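Local coordinates for protein neural cell adhesion molecule 1 (Homo sapiens, PDB 2HAZ) that probably mediates adhesion between neural cells, its first fibronectin type III repeat carrying a helix critical for N-glycan polysialylation, at residues G72-E76 / T77-V81. Numbering follows the deposited sequence.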
ATOM      1  N   GLY A  72      -6.529  -7.988   9.509  1.00 19.37           N
ATOM      2  CA  GLY A  72      -5.878  -9.079  10.223  1.00 19.16           C
ATOM      3  C   GLY A  72      -4.692  -8.671  11.068  1.00 18.43           C
ATOM      4  O   GLY A  72      -3.774  -9.479  11.295  1.00 18.80           O
ATOM      5  N   LEU A  73      -4.722  -7.431  11.551  1.00 17.97           N
ATOM      6  CA  LEU A  73      -3.668  -6.892  12.388  1.00 17.43           C
ATOM      7  C   LEU A  73      -3.940  -7.245  13.847  1.00 18.05           C
ATOM      8  O   LEU A  73      -5.076  -7.561  14.232  1.00 17.96           O
ATOM      9  CB  LEU A  73      -3.556  -5.374  12.232  1.00 16.99           C
ATOM     10  CG  LEU A  73      -3.432  -4.802  10.809  1.00 15.32           C
ATOM     11  CD1 LEU A  73      -3.570  -3.295  10.853  1.00 15.36           C
ATOM     12  CD2 LEU A  73      -2.098  -5.225  10.182  1.00 11.86           C
ATOM     13  N   LYS A  74      -2.883  -7.203  14.635  1.00 18.40           N
ATOM     14  CA  LYS A  74      -2.963  -7.422  16.074  1.00 19.09           C
ATOM     15  C   LYS A  74      -3.028  -6.078  16.771  1.00 18.84           C
ATOM     16  O   LYS A  74      -2.345  -5.141  16.351  1.00 19.88           O
ATOM     17  CB  LYS A  74      -1.732  -8.188  16.553  1.00 19.07           C
ATOM     18  CG  LYS A  74      -1.462  -9.444  15.759  1.00 20.40           C
ATOM     19  CD  LYS A  74      -0.704 -10.497  16.561  1.00 21.80           C
ATOM     20  CE  LYS A  74       0.701 -10.047  16.889  1.00 24.45           C
ATOM     21  NZ  LYS A  74       1.464  -9.619  15.681  1.00 24.59           N
ATOM     22  N   PRO A  75      -3.850  -5.968  17.829  1.00 18.86           N
ATOM     23  CA  PRO A  75      -3.950  -4.719  18.576  1.00 18.35           C
ATOM     24  C   PRO A  75      -2.620  -4.323  19.212  1.00 17.57           C
ATOM     25  O   PRO A  75      -1.732  -5.162  19.375  1.00 17.44           O
ATOM     26  CB  PRO A  75      -5.006  -5.024  19.645  1.00 18.66           C
ATOM     27  CG  PRO A  75      -5.754  -6.177  19.116  1.00 19.33           C
ATOM     28  CD  PRO A  75      -4.768  -6.992  18.357  1.00 18.72           C
ATOM     29  N   GLU A  76      -2.481  -3.030  19.500  1.00 17.42           N
ATOM     30  CA  GLU A  76      -1.327  -2.467  20.210  1.00 17.10           C
ATOM     31  C   GLU A  76       0.034  -2.831  19.618  1.00 16.48           C
ATOM     32  O   GLU A  76       0.999  -3.003  20.356  1.00 16.66           O
ATOM     33  CB  GLU A  76      -1.350  -2.886  21.691  1.00 17.83           C
ATOM     34  CG  GLU A  76      -2.285  -2.096  22.544  1.00 20.95           C
ATOM     35  CD  GLU A  76      -2.338  -2.607  23.970  1.00 22.28           C
ATOM     36  OE1 GLU A  76      -1.769  -1.941  24.851  1.00 26.11           O
ATOM     37  OE2 GLU A  76      -2.936  -3.676  24.212  1.00 25.14           O
ATOM     38  N   THR A  77       0.116  -2.937  18.296  1.00 15.25           N
ATOM     39  CA  THR A  77       1.339  -3.388  17.645  1.00 14.98           C
ATOM     40  C   THR A  77       1.785  -2.394  16.565  1.00 14.43           C
ATOM     41  O   THR A  77       0.961  -1.924  15.786  1.00 14.37           O
ATOM     42  CB  THR A  77       1.140  -4.817  17.046  1.00 15.19           C
ATOM     43  OG1 THR A  77       0.838  -5.750  18.099  1.00 16.08           O
ATOM     44  CG2 THR A  77       2.392  -5.304  16.347  1.00 15.03           C
ATOM     45  N   THR A  78       3.085  -2.086  16.518  1.00 14.11           N
ATOM     46  CA  THR A  78       3.636  -1.175  15.501  1.00 13.54           C
ATOM     47  C   THR A  78       3.956  -1.934  14.210  1.00 12.63           C
ATOM     48  O   THR A  78       4.653  -2.962  14.248  1.00 12.72           O
ATOM     49  CB  THR A  78       4.897  -0.466  16.019  1.00 13.82           C
ATOM     50  OG1 THR A  78       4.636   0.051  17.336  1.00 14.20           O
ATOM     51  CG2 THR A  78       5.332   0.680  15.073  1.00 13.37           C
ATOM     52  N   TYR A  79       3.459  -1.411  13.082  1.00 11.85           N
ATOM     53  CA  TYR A  79       3.668  -2.015  11.749  1.00 11.46           C
ATOM     54  C   TYR A  79       4.366  -1.039  10.790  1.00 11.06           C
ATOM     55  O   TYR A  79       4.243   0.178  10.937  1.00 11.35           O
ATOM     56  CB  TYR A  79       2.335  -2.442  11.088  1.00 11.72           C
ATOM     57  CG  TYR A  79       1.642  -3.610  11.740  1.00 12.69           C
ATOM     58  CD1 TYR A  79       1.788  -4.900  11.233  1.00 15.12           C
ATOM     59  CD2 TYR A  79       0.848  -3.425  12.881  1.00 13.05           C
ATOM     60  CE1 TYR A  79       1.179  -5.979  11.844  1.00 15.11           C
ATOM     61  CE2 TYR A  79       0.228  -4.492  13.490  1.00 14.69           C
ATOM     62  CZ  TYR A  79       0.397  -5.768  12.968  1.00 15.42           C
ATOM     63  OH  TYR A  79      -0.226  -6.829  13.559  1.00 15.99           O
ATOM     64  N   ALA A  80       5.063  -1.590   9.800  1.00 10.42           N
ATOM     65  CA  ALA A  80       5.487  -0.859   8.586  1.00 10.01           C
ATOM     66  C   ALA A  80       4.592  -1.298   7.448  1.00 10.47           C
ATOM     67  O   ALA A  80       4.313  -2.497   7.327  1.00  8.82           O
ATOM     68  CB  ALA A  80       6.963  -1.174   8.239  1.00 11.19           C
ATOM     69  N   VAL A  81       4.152  -0.329   6.634  1.00 10.25           N
ATOM     70  CA  VAL A  81       3.393  -0.598   5.405  1.00 10.44           C
ATOM     71  C   VAL A  81       4.008   0.157   4.218  1.00 11.17           C
ATOM     72  O   VAL A  81       4.571   1.243   4.367  1.00 11.23           O
ATOM     73  CB  VAL A  81       1.882  -0.283   5.575  1.00 10.82           C
ATOM     74  CG1 VAL A  81       1.618   1.186   5.828  1.00 10.53           C
ATOM     75  CG2 VAL A  81       1.059  -0.786   4.384  1.00  9.82           C
TER
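Lys74 N donates a hydrogen bond to Tyr79 OH at 2.9 Å, almost straight with an N-H...O angle of 173°. A tyrosine hydroxyl that takes up a backbone N-H five residues earlier, where the chain turns into a strand, is a tyrosine corner, and the sequence from Leu73 to Tyr79 follows the Leu-x-Pro-x-Thr-x-Tyr pattern familiar from fibronectin type III domains. The phenol ring is positioned by more than its hydroxyl. Leu73 lays one methyl over a face, CD2 sitting 3.8 Å from the ring centroid in a CH-pi contact shifted toward the rim on the CE1 and CZ side. At the edge, in the ring plane, comes the carbonyl of Lys74, whose O lies 3.9 Å from Tyr79 CE2. The Lys74 side chain crosses that of Tyr79 at about a right angle, passing the hydroxyl with CB and CG, each 3.6 Å from Tyr79 OH; bends at chi3 (-67°) and chi4 (-53°) curl it back, so that NZ ends 3.9 Å from Tyr79 OH, near it but not bonded. A phenylalanine in place of Tyr79 could keep the leucine methyl on its face but would probably leave the Lys74 N-H without its acceptor and the loop less firmly tied to the strand. Further round the turn, Thr77 OG1 donates to Pro75 O at 2.9 Å, approaching from above the carbonyl plane. Thr102 OG1 ties the loop to the chain beyond the last strand, hydrogen-bonding to both Lys74 O and Thr77 N. The corner sits where the link from strand 67-70 of the three-stranded sheet enters strand 78-87 of the four-stranded one, Tyr79 being already on that strand, with Leu73 packing on Trp44 and Phe100 and Tyr79 on Ala46, residues of the two strands that flank 78-87.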